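Local coordinates for CRISPR-associated protein, Cse2 family (Meiothermus ruber, PDB 3WA8) that probably binds G-rich crRNA sequence and stabilises the R-loop as the CasB (Cse2) subunit of a type I-E CRISPR system, at residues Ala69-Ser74 with Tyr143-Met148; Arg107-Ala112 with Gln150-Gln155; Ile131-Ala136 with Gln181-Ala186; Glu139-Arg144 with Arg167-Trp172. All coordinates share one frame; numbering follows the deposited sequence.

How the interactions relate
Helix 141-154 runs through three of the four contacts and illustrates how one central helix can knit an all-helical domain together. Interactions 1 and 4 share Tyr143 and Arg144; Leu145 CD2 of the former lies 3.6 Å from Leu169 CD1 of the latter. Interaction 2 uses the helix further along, and its Leu109 CD2 also touches Leu145 CD1 of interaction 1, at 3.6 Å. Interaction 3 lies more peripherally, its centre about 17 Å from that of interaction 1, but it is tied in by a probable hydrogen bond from Arg144 NH1 to Ala132 O (2.8 Å). A bound mercury ion lies about 4 Å from the side chain of Leu169 and one about 6 Å from that of Leu145.

Interaction 1: Ala69-Ser74 with Tyr143-Met148; sequences AGLWAS and YRLRQM
Leu71 reaches from helix 59-72 to the flank of helix 141-154 and forks over Leu145 and Arg146. Its CB already points toward the partner helix, and chi1 of -69° sets CG anti to the carbonyl carbon, which carries the branch point outward with one methyl for each neighbour. CD1 takes the Leu145 side, lying 3.8 Å from Leu145 CD2 and 4.1 Å from Leu145 CG. CD2 turns to the next residue, where it meets the aliphatic root of the arginine: Arg146 CG is 4.0 Å away and Arg146 CA 4.1 Å. The contact is therefore purely apolar, even though one of its three residues carries a charge. Arg146 can serve both ends because its chain is extended from CG to NE: the CG methylene stays beside Leu71 CD2 while the guanidinium is carried off toward Asp35, with which NH2 makes a long, weak ion pair. Leu145 contributes its tip, its CB-CG arm turning CD2 toward the methyl of Leu71.

Within the same segment as Leu71, Ser74 OG donates to Gly70 O at 2.9 Å, from a position tilted 32° out of the carbonyl plane. Elsewhere on this segment, Trp72 packs edge-to-face with Trp162 and its NE1 is bonded to Glu80.

A single leucine set against two consecutive residues of a second helix, buried near the centre of the chain, is plain helix-helix packing within the all-alpha Cse2 fold.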
# COMPACT_ATOMS: atom_id res chain seq x y z
N ALA A 69 -7.52 -1.28 -3.73
CA ALA A 69 -8.16 -0.91 -4.97
C ALA A 69 -8.36 0.62 -5.01
O ALA A 69 -7.94 1.31 -5.96
CB ALA A 69 -9.44 -1.63 -5.10
N GLY A 70 -8.96 1.15 -3.94
CA GLY A 70 -9.27 2.58 -3.90
C GLY A 70 -8.03 3.43 -4.02
O GLY A 70 -8.00 4.40 -4.79
N LEU A 71 -6.98 3.06 -3.28
CA LEU A 71 -5.78 3.87 -3.30
C LEU A 71 -5.17 3.81 -4.69
O LEU A 71 -4.74 4.82 -5.24
CB LEU A 71 -4.77 3.41 -2.27
CG LEU A 71 -5.21 3.66 -0.83
CD1 LEU A 71 -4.37 2.88 0.23
CD2 LEU A 71 -5.27 5.15 -0.56
N TRP A 72 -5.17 2.61 -5.26
CA TRP A 72 -4.56 2.40 -6.53
C TRP A 72 -5.34 3.23 -7.54
O TRP A 72 -4.77 3.91 -8.38
CB TRP A 72 -4.56 0.91 -6.88
CG TRP A 72 -4.27 0.67 -8.29
CD1 TRP A 72 -3.04 0.70 -8.88
CD2 TRP A 72 -5.22 0.40 -9.34
NE1 TRP A 72 -3.17 0.49 -10.24
CE2 TRP A 72 -4.50 0.29 -10.54
CE3 TRP A 72 -6.61 0.25 -9.38
CZ2 TRP A 72 -5.11 0.01 -11.77
CZ3 TRP A 72 -7.22 -0.02 -10.61
CH2 TRP A 72 -6.48 -0.13 -11.78
N ALA A 73 -6.67 3.19 -7.40
CA ALA A 73 -7.58 3.89 -8.31
C ALA A 73 -7.41 5.40 -8.17
O ALA A 73 -7.93 6.15 -8.97
CB ALA A 73 -8.98 3.48 -8.00
N SER A 74 -6.67 5.83 -7.16
CA SER A 74 -6.45 7.25 -6.91
C SER A 74 -5.10 7.71 -7.37
O SER A 74 -4.81 8.90 -7.36
CB SER A 74 -6.55 7.56 -5.42
OG SER A 74 -7.85 7.32 -4.97
N TYR A 143 -7.47 4.77 7.63
CA TYR A 143 -7.35 6.21 7.60
C TYR A 143 -5.88 6.70 7.53
O TYR A 143 -5.53 7.55 6.71
CB TYR A 143 -8.08 6.81 8.78
CG TYR A 143 -7.96 8.30 8.84
CD1 TYR A 143 -8.72 9.12 7.99
CD2 TYR A 143 -7.07 8.91 9.75
CE1 TYR A 143 -8.62 10.52 8.05
CE2 TYR A 143 -6.95 10.30 9.82
CZ TYR A 143 -7.72 11.11 8.97
OH TYR A 143 -7.61 12.49 9.04
N ARG A 144 -5.02 6.17 8.39
CA ARG A 144 -3.67 6.66 8.41
C ARG A 144 -2.90 6.31 7.16
O ARG A 144 -2.10 7.11 6.65
CB ARG A 144 -2.96 6.18 9.64
CG ARG A 144 -3.54 6.78 10.88
CD ARG A 144 -2.93 6.18 12.10
NE ARG A 144 -3.75 6.48 13.26
CZ ARG A 144 -3.42 6.21 14.51
NH1 ARG A 144 -2.26 5.62 14.77
NH2 ARG A 144 -4.25 6.54 15.50
N LEU A 145 -3.17 5.13 6.62
CA LEU A 145 -2.52 4.71 5.38
C LEU A 145 -2.91 5.61 4.22
O LEU A 145 -2.10 5.91 3.33
CB LEU A 145 -2.91 3.28 5.07
CG LEU A 145 -2.29 2.75 3.80
CD1 LEU A 145 -0.84 2.56 4.12
CD2 LEU A 145 -2.92 1.45 3.40
N ARG A 146 -4.15 6.06 4.26
CA ARG A 146 -4.69 6.83 3.17
C ARG A 146 -4.03 8.17 3.18
O ARG A 146 -3.66 8.68 2.14
CB ARG A 146 -6.18 6.97 3.36
CG ARG A 146 -6.94 7.46 2.19
CD ARG A 146 -8.38 7.17 2.51
NE ARG A 146 -9.32 8.10 1.90
CZ ARG A 146 -10.47 8.43 2.47
NH1 ARG A 146 -10.78 7.94 3.68
NH2 ARG A 146 -11.32 9.25 1.86
N GLN A 147 -3.85 8.73 4.37
CA GLN A 147 -3.13 10.00 4.48
C GLN A 147 -1.67 9.87 4.01
O GLN A 147 -1.15 10.78 3.36
CB GLN A 147 -3.13 10.47 5.92
CG GLN A 147 -4.32 11.24 6.37
CD GLN A 147 -3.97 12.02 7.65
OE1 GLN A 147 -3.13 11.56 8.47
NE2 GLN A 147 -4.56 13.23 7.81
N MET A 148 -1.02 8.75 4.35
CA MET A 148 0.40 8.59 4.07
C MET A 148 0.66 8.42 2.58
O MET A 148 1.55 9.11 2.01
CB MET A 148 1.00 7.42 4.85
CG MET A 148 2.49 7.27 4.64
SD MET A 148 3.42 8.70 5.27
CE MET A 148 3.94 8.02 6.83

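Interaction 2: Arg107-Ala112 with Gln150-Gln155; sequences RTLGHA and QLIESQ
Ile152 extends its longer branch toward Leu109 and Ala112, joining the C-terminal part of helix 141-154 to the first turn of helix 109-119 in the all-helical Cse2 fold. The apolar packing is the whole of the contact between the two segments. Residues 109 and 112, three apart on their helix, present neighbouring positions to one isoleucine tip: Ile152 CD1 stands 4.4 Å from Leu109 CD1 and 4.5 Å from Ala112 CB. Both approaches are light, and the buried surface is correspondingly small. The isoleucine reaches this far because CG1 and CD1 run on in a stretched zigzag, with chi2 at 158°. Ile152 also touches Ile113 and Leu116 further along helix 109-119, so the residues it touches, Leu109, Ala112, Ile113 and Leu116, span about two turns of that helix.

Polar interactions serve the surroundings and the helix ends. Thr108 occupies the N-cap position of helix 109-119, while its OG1 is hydrogen-bonded back to Tyr105 O. Helix 141-154 is nearing its end at this level: Ser154 N is bonded to Gln150 O at 3.2 Å and to Leu151 O at 3.0 Å. In the same turn Glu153 divides its carboxylate, OE1 taking the backbone N of Val76 and OE2 the hydroxyl of Thr75, which ties this helix to the chain following helix 59-72.

The apolar meeting point closes into a small triangle, for Leu109 CD1 and Ala112 CB are themselves 4.1 Å apart beneath the methyl of Ile152.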
# COMPACT_ATOMS: atom_id res chain seq x y z
N ARG A 107 10.82 -2.93 -1.62
CA ARG A 107 9.48 -3.23 -2.08
C ARG A 107 8.38 -3.01 -1.04
O ARG A 107 7.20 -3.14 -1.37
CB ARG A 107 9.44 -4.64 -2.71
CG ARG A 107 10.00 -4.66 -4.13
CD ARG A 107 9.97 -6.04 -4.77
NE ARG A 107 10.26 -6.00 -6.21
CZ ARG A 107 9.36 -5.76 -7.17
NH1 ARG A 107 8.08 -5.55 -6.86
NH2 ARG A 107 9.73 -5.75 -8.45
N THR A 108 8.75 -2.61 0.17
CA THR A 108 7.78 -2.39 1.25
C THR A 108 7.45 -0.91 1.45
O THR A 108 8.23 -0.04 1.10
CB THR A 108 8.31 -2.91 2.59
OG1 THR A 108 9.20 -1.93 3.16
CG2 THR A 108 9.02 -4.24 2.44
N LEU A 109 6.30 -0.61 2.05
CA LEU A 109 5.89 0.78 2.15
C LEU A 109 6.86 1.59 3.02
O LEU A 109 7.00 2.82 2.87
CB LEU A 109 4.47 0.89 2.66
CG LEU A 109 3.86 2.23 2.21
CD1 LEU A 109 3.62 2.18 0.71
CD2 LEU A 109 2.59 2.61 2.99
N GLY A 110 7.53 0.90 3.95
CA GLY A 110 8.57 1.51 4.75
C GLY A 110 9.57 2.19 3.82
O GLY A 110 9.92 3.37 4.01
N HIS A 111 10.02 1.46 2.80
CA HIS A 111 10.98 2.09 1.89
C HIS A 111 10.38 3.33 1.20
O HIS A 111 11.06 4.36 1.09
CB HIS A 111 11.56 1.09 0.90
CG HIS A 111 12.39 1.73 -0.18
ND1 HIS A 111 13.73 2.01 -0.03
CD2 HIS A 111 12.06 2.12 -1.43
CE1 HIS A 111 14.19 2.55 -1.14
NE2 HIS A 111 13.20 2.63 -2.01
N ALA A 112 9.11 3.24 0.77
CA ALA A 112 8.49 4.38 0.08
C ALA A 112 8.47 5.58 1.03
O ALA A 112 8.83 6.70 0.63
CB ALA A 112 7.10 4.04 -0.43
N GLN A 150 -1.32 9.45 0.29
CA GLN A 150 -1.49 10.80 -0.18
C GLN A 150 -0.20 11.63 -0.10
O GLN A 150 0.17 12.30 -1.07
CB GLN A 150 -2.57 11.47 0.63
CG GLN A 150 -3.91 11.45 0.00
CD GLN A 150 -4.41 12.86 -0.10
OE1 GLN A 150 -3.70 13.79 0.29
NE2 GLN A 150 -5.63 13.04 -0.61
N LEU A 151 0.48 11.60 1.05
CA LEU A 151 1.71 12.35 1.15
C LEU A 151 2.73 11.82 0.17
O LEU A 151 3.28 12.59 -0.61
CB LEU A 151 2.26 12.37 2.57
CG LEU A 151 1.63 13.42 3.48
CD1 LEU A 151 2.19 13.29 4.87
CD2 LEU A 151 1.88 14.80 2.95
N ILE A 152 2.95 10.51 0.19
CA ILE A 152 3.84 9.87 -0.75
C ILE A 152 3.59 10.30 -2.21
O ILE A 152 4.55 10.57 -2.95
CB ILE A 152 3.74 8.36 -0.65
CG1 ILE A 152 4.25 7.90 0.70
CG2 ILE A 152 4.53 7.69 -1.74
CD1 ILE A 152 3.74 6.57 1.12
N GLU A 153 2.32 10.37 -2.61
CA GLU A 153 1.92 10.67 -4.00
C GLU A 153 2.20 12.13 -4.38
O GLU A 153 2.30 12.45 -5.55
CB GLU A 153 0.45 10.33 -4.23
CG GLU A 153 0.10 8.82 -4.14
CD GLU A 153 -0.03 8.13 -5.50
OE1 GLU A 153 -0.08 8.82 -6.53
OE2 GLU A 153 -0.11 6.89 -5.53
N SER A 154 2.32 13.00 -3.39
CA SER A 154 2.79 14.35 -3.62
C SER A 154 4.19 14.40 -4.17
O SER A 154 4.49 15.32 -4.92
CB SER A 154 2.78 15.16 -2.33
OG SER A 154 1.46 15.48 -1.96
N GLN A 155 5.06 13.48 -3.77
CA GLN A 155 6.37 13.42 -4.43
C GLN A 155 6.17 12.65 -5.70
O GLN A 155 5.52 11.61 -5.72
CB GLN A 155 7.46 12.76 -3.59
CG GLN A 155 7.70 13.43 -2.28
CD GLN A 155 8.10 14.85 -2.40
OE1 GLN A 155 7.45 15.74 -1.85
NE2 GLN A 155 9.18 15.09 -3.12

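Interaction 3: Ile131-Ala136 with Gln181-Ala186; sequences IALLDA and QKWARA
The indole of Trp183 is the flat group here, and Leu133 comes to its edge: Leu133 CD2 lies near the ring plane, 4.1 Å from Trp183 CZ3. Leu134 approaches the same residue obliquely, closer to where the ring is rooted. Its CD2 is 3.9 Å from Trp183 CB and equally 3.9 Å from Trp183 CE3, so this methyl bridges the side-chain stem and the six-membered ring. Trp172 adds a second aromatic group, its ring and that of Trp183 meeting edge-to-face. The polar point of the indole is satisfied elsewhere, NE1 being hydrogen-bonded to Asp168; held at NE1 and met at CZ3, the ring is probably restricted in its rotation.

Leu134 divides its two methyls between successive residues. With chi1 at -59° and chi2 near 180°, the side chain extends across the gap, CD2 going to the tryptophan and CD1 to Ala184 CB at 3.9 Å. The small alanine thus provides a shallow platform next to the large ring. All three pairs are apolar, and no hydrogen bond passes between the segments.

The backbones stay well apart. The short helical segments 131-135 and 181-186 run almost antiparallel, at 166°, with axes 10.7 Å from one another, and long side chains span the distance. Neighbouring helices line the inner side of the contact: Leu133 also packs on Leu141 of helix 141-154 and on Ile113 of helix 109-119, while Trp183 rests against Leu109, so that helix 178-197 is fastened onto the bundle. No strand takes part, the modelled chain having none; the loop residue Thr108 also lies against Trp183.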
# COMPACT_ATOMS: atom_id res chain seq x y z
N ILE A 131 5.56 6.81 12.48
CA ILE A 131 5.50 6.04 13.70
C ILE A 131 4.04 5.84 14.03
O ILE A 131 3.62 4.75 14.40
CB ILE A 131 6.25 6.74 14.82
CG1 ILE A 131 7.75 6.47 14.69
CG2 ILE A 131 5.81 6.23 16.14
CD1 ILE A 131 8.63 7.46 15.44
N ALA A 132 3.24 6.87 13.83
CA ALA A 132 1.84 6.79 14.16
C ALA A 132 1.18 5.72 13.31
O ALA A 132 0.32 4.99 13.79
CB ALA A 132 1.16 8.11 13.95
N LEU A 133 1.59 5.64 12.04
CA LEU A 133 1.13 4.61 11.14
C LEU A 133 1.49 3.22 11.69
O LEU A 133 0.64 2.34 11.75
CB LEU A 133 1.73 4.82 9.76
CG LEU A 133 1.26 3.89 8.65
CD1 LEU A 133 -0.18 4.05 8.35
CD2 LEU A 133 2.07 4.12 7.42
N LEU A 134 2.72 3.03 12.14
CA LEU A 134 3.08 1.70 12.63
C LEU A 134 2.31 1.30 13.90
O LEU A 134 2.28 0.12 14.26
CB LEU A 134 4.59 1.59 12.87
CG LEU A 134 5.55 1.81 11.72
CD1 LEU A 134 6.98 1.63 12.19
CD2 LEU A 134 5.24 0.85 10.60
N ASP A 135 1.71 2.28 14.58
CA ASP A 135 0.94 2.01 15.81
C ASP A 135 -0.52 1.65 15.54
O ASP A 135 -1.21 1.13 16.42
CB ASP A 135 0.94 3.23 16.73
CG ASP A 135 2.14 3.29 17.61
OD1 ASP A 135 2.36 2.32 18.38
OD2 ASP A 135 2.87 4.31 17.56
N ALA A 136 -1.01 1.97 14.34
CA ALA A 136 -2.41 1.85 14.03
C ALA A 136 -2.92 0.47 14.36
O ALA A 136 -2.22 -0.51 14.17
CB ALA A 136 -2.62 2.15 12.57
N GLN A 181 7.40 -4.52 12.13
CA GLN A 181 8.84 -4.69 12.26
C GLN A 181 9.49 -4.44 10.91
O GLN A 181 10.50 -3.72 10.83
CB GLN A 181 9.21 -6.10 12.68
CG GLN A 181 8.89 -6.44 14.07
CD GLN A 181 9.34 -7.82 14.42
OE1 GLN A 181 10.51 -8.16 14.31
NE2 GLN A 181 8.41 -8.62 14.88
N LYS A 182 8.93 -5.05 9.87
CA LYS A 182 9.57 -5.11 8.56
C LYS A 182 9.65 -3.71 8.01
O LYS A 182 10.70 -3.28 7.53
CB LYS A 182 8.77 -5.99 7.61
CG LYS A 182 9.53 -6.44 6.35
CD LYS A 182 8.58 -6.65 5.18
CE LYS A 182 7.59 -7.82 5.38
NZ LYS A 182 6.44 -7.74 4.43
N TRP A 183 8.53 -3.00 8.09
CA TRP A 183 8.48 -1.64 7.62
C TRP A 183 9.50 -0.79 8.34
O TRP A 183 10.26 -0.07 7.70
CB TRP A 183 7.09 -1.08 7.80
CG TRP A 183 6.15 -1.58 6.79
CD1 TRP A 183 6.31 -2.68 5.98
CD2 TRP A 183 4.87 -1.04 6.47
NE1 TRP A 183 5.22 -2.85 5.17
CE2 TRP A 183 4.31 -1.87 5.45
CE3 TRP A 183 4.13 0.04 6.95
CZ2 TRP A 183 3.06 -1.63 4.91
CZ3 TRP A 183 2.87 0.28 6.40
CH2 TRP A 183 2.35 -0.56 5.38
N ALA A 184 9.55 -0.88 9.66
CA ALA A 184 10.42 -0.04 10.44
C ALA A 184 11.87 -0.22 9.98
O ALA A 184 12.64 0.76 9.86
CB ALA A 184 10.29 -0.35 11.91
N ARG A 185 12.22 -1.47 9.71
CA ARG A 185 13.60 -1.78 9.37
C ARG A 185 13.88 -1.24 8.01
O ARG A 185 14.97 -0.76 7.78
CB ARG A 185 13.88 -3.28 9.43
CG ARG A 185 13.62 -3.87 10.78
CD ARG A 185 14.04 -5.30 10.85
NE ARG A 185 13.60 -5.79 12.13
CZ ARG A 185 14.15 -6.80 12.77
NH1 ARG A 185 15.18 -7.46 12.24
NH2 ARG A 185 13.68 -7.14 13.96
N ALA A 186 12.90 -1.29 7.13
CA ALA A 186 13.09 -0.77 5.79
C ALA A 186 13.33 0.71 5.89
O ALA A 186 14.29 1.21 5.31
CB ALA A 186 11.90 -1.06 4.92

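Interaction 4: Glu139-Arg144 with Arg167-Trp172; sequences EQLPYR and RDLLAW
Leu141 sets one methyl squarely on the indole of Trp172. Its CD2 sits 3.5 Å from the centroid of the five-membered ring and only 6° off the ring normal, a CH-pi contact made over the face. The other methyl stands over the same face, CD1 lying 4.1 Å from Trp172 CZ2 in the six-membered ring. One leucine therefore covers both parts of the bicycle. With chi1 at 178°, CG is anti to the backbone N, an orientation that directs the fork at the tryptophan and brings CD2 into a corner between two residues of the partner segment.

The second wall of that corner is Leu169, whose CD2 meets Leu141 CD2 at 3.7 Å. Leu169 and Trp172 are three residues apart at the end of helix 162-170, where Trp172 N is bonded to Leu169 O at 3.1 Å; this turn places aliphatic group and ring around the same methyl.

The indole NE1 is bonded to the carbonyl of Ala136, just after helix 124-135, which probably limits the turning of the ring while Leu141 covers a face. Helix 59-72 adds to the packing: Trp60 touches both Leu141 and Trp172 and gives its NE1 to Leu169 O, and Leu169 packs on Cys64. Val179 of helix 178-197 also touches Trp172, so the contact joins the beginning of helix 141-154 to the turn after helix 162-170, with helices 59-72 and 178-197 packed around it.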
# COMPACT_ATOMS: atom_id res chain seq x y z
N GLU A 139 -8.77 -0.50 13.04
CA GLU A 139 -9.70 0.60 12.79
C GLU A 139 -9.00 1.88 12.33
O GLU A 139 -9.52 2.61 11.48
CB GLU A 139 -10.58 0.86 14.00
CG GLU A 139 -11.19 -0.40 14.56
CD GLU A 139 -11.47 -0.27 16.07
OE1 GLU A 139 -10.50 -0.25 16.89
OE2 GLU A 139 -12.67 -0.18 16.43
N GLN A 140 -7.82 2.13 12.89
CA GLN A 140 -7.07 3.32 12.58
C GLN A 140 -6.38 3.24 11.25
O GLN A 140 -6.14 4.26 10.60
CB GLN A 140 -6.04 3.56 13.64
CG GLN A 140 -6.64 4.16 14.86
CD GLN A 140 -5.93 3.81 16.14
OE1 GLN A 140 -6.37 4.22 17.19
NE2 GLN A 140 -4.85 3.05 16.06
N LEU A 141 -6.07 2.02 10.82
CA LEU A 141 -5.17 1.85 9.71
C LEU A 141 -5.68 2.43 8.39
O LEU A 141 -4.97 3.18 7.73
CB LEU A 141 -4.76 0.40 9.57
CG LEU A 141 -3.85 0.07 8.39
CD1 LEU A 141 -2.58 0.92 8.37
CD2 LEU A 141 -3.51 -1.42 8.46
N PRO A 142 -6.92 2.09 8.00
CA PRO A 142 -7.27 2.56 6.66
C PRO A 142 -7.11 4.06 6.58
O PRO A 142 -6.62 4.58 5.59
CB PRO A 142 -8.74 2.15 6.53
CG PRO A 142 -8.88 1.01 7.44
CD PRO A 142 -8.04 1.36 8.62
N TYR A 143 -7.47 4.77 7.63
CA TYR A 143 -7.35 6.21 7.60
C TYR A 143 -5.88 6.70 7.53
O TYR A 143 -5.53 7.55 6.71
CB TYR A 143 -8.08 6.81 8.78
CG TYR A 143 -7.96 8.30 8.84
CD1 TYR A 143 -8.72 9.12 7.99
CD2 TYR A 143 -7.07 8.91 9.75
CE1 TYR A 143 -8.62 10.52 8.05
CE2 TYR A 143 -6.95 10.30 9.82
CZ TYR A 143 -7.72 11.11 8.97
OH TYR A 143 -7.61 12.49 9.04
N ARG A 144 -5.02 6.17 8.39
CA ARG A 144 -3.67 6.66 8.41
C ARG A 144 -2.90 6.31 7.16
O ARG A 144 -2.10 7.11 6.65
CB ARG A 144 -2.96 6.18 9.64
CG ARG A 144 -3.54 6.78 10.88
CD ARG A 144 -2.93 6.18 12.10
NE ARG A 144 -3.75 6.48 13.26
CZ ARG A 144 -3.42 6.21 14.51
NH1 ARG A 144 -2.26 5.62 14.77
NH2 ARG A 144 -4.25 6.54 15.50
N ARG A 167 -0.33 -7.49 0.36
CA ARG A 167 0.20 -8.61 1.13
C ARG A 167 0.52 -8.16 2.57
O ARG A 167 0.22 -8.86 3.54
CB ARG A 167 1.44 -9.20 0.44
CG ARG A 167 2.28 -10.23 1.25
CD ARG A 167 3.80 -10.24 0.83
NE ARG A 167 4.69 -9.99 1.98
CZ ARG A 167 5.61 -10.85 2.47
NH1 ARG A 167 5.82 -12.04 1.90
NH2 ARG A 167 6.34 -10.52 3.54
N ASP A 168 1.11 -6.97 2.69
CA ASP A 168 1.53 -6.46 3.98
C ASP A 168 0.34 -6.08 4.83
O ASP A 168 0.25 -6.52 5.99
CB ASP A 168 2.50 -5.29 3.82
CG ASP A 168 3.94 -5.74 3.59
OD1 ASP A 168 4.26 -6.93 3.84
OD2 ASP A 168 4.76 -4.92 3.13
N LEU A 169 -0.59 -5.31 4.27
CA LEU A 169 -1.83 -5.05 4.98
C LEU A 169 -2.52 -6.33 5.40
O LEU A 169 -3.03 -6.41 6.51
CB LEU A 169 -2.77 -4.21 4.15
CG LEU A 169 -2.25 -2.81 3.84
CD1 LEU A 169 -3.28 -2.07 3.00
CD2 LEU A 169 -1.96 -2.04 5.13
N LEU A 170 -2.52 -7.37 4.57
CA LEU A 170 -3.25 -8.57 4.95
C LEU A 170 -2.68 -9.15 6.22
O LEU A 170 -3.40 -9.80 6.96
CB LEU A 170 -3.27 -9.60 3.84
CG LEU A 170 -4.24 -9.31 2.68
CD1 LEU A 170 -3.73 -9.96 1.39
CD2 LEU A 170 -5.70 -9.69 2.97
N ALA A 171 -1.41 -8.88 6.49
CA ALA A 171 -0.73 -9.54 7.62
C ALA A 171 -0.49 -8.63 8.81
O ALA A 171 0.18 -9.01 9.78
CB ALA A 171 0.54 -10.21 7.16
N TRP A 172 -1.09 -7.45 8.74
CA TRP A 172 -1.07 -6.48 9.81
C TRP A 172 -1.32 -7.00 11.22
O TRP A 172 -0.64 -6.57 12.13
CB TRP A 172 -2.06 -5.36 9.51
CG TRP A 172 -1.76 -4.13 10.22
CD1 TRP A 172 -2.40 -3.64 11.32
CD2 TRP A 172 -0.73 -3.20 9.91
NE1 TRP A 172 -1.84 -2.45 11.71
CE2 TRP A 172 -0.81 -2.15 10.85
CE3 TRP A 172 0.26 -3.15 8.92
CZ2 TRP A 172 0.07 -1.06 10.85
CZ3 TRP A 172 1.14 -2.06 8.90
CH2 TRP A 172 1.05 -1.04 9.87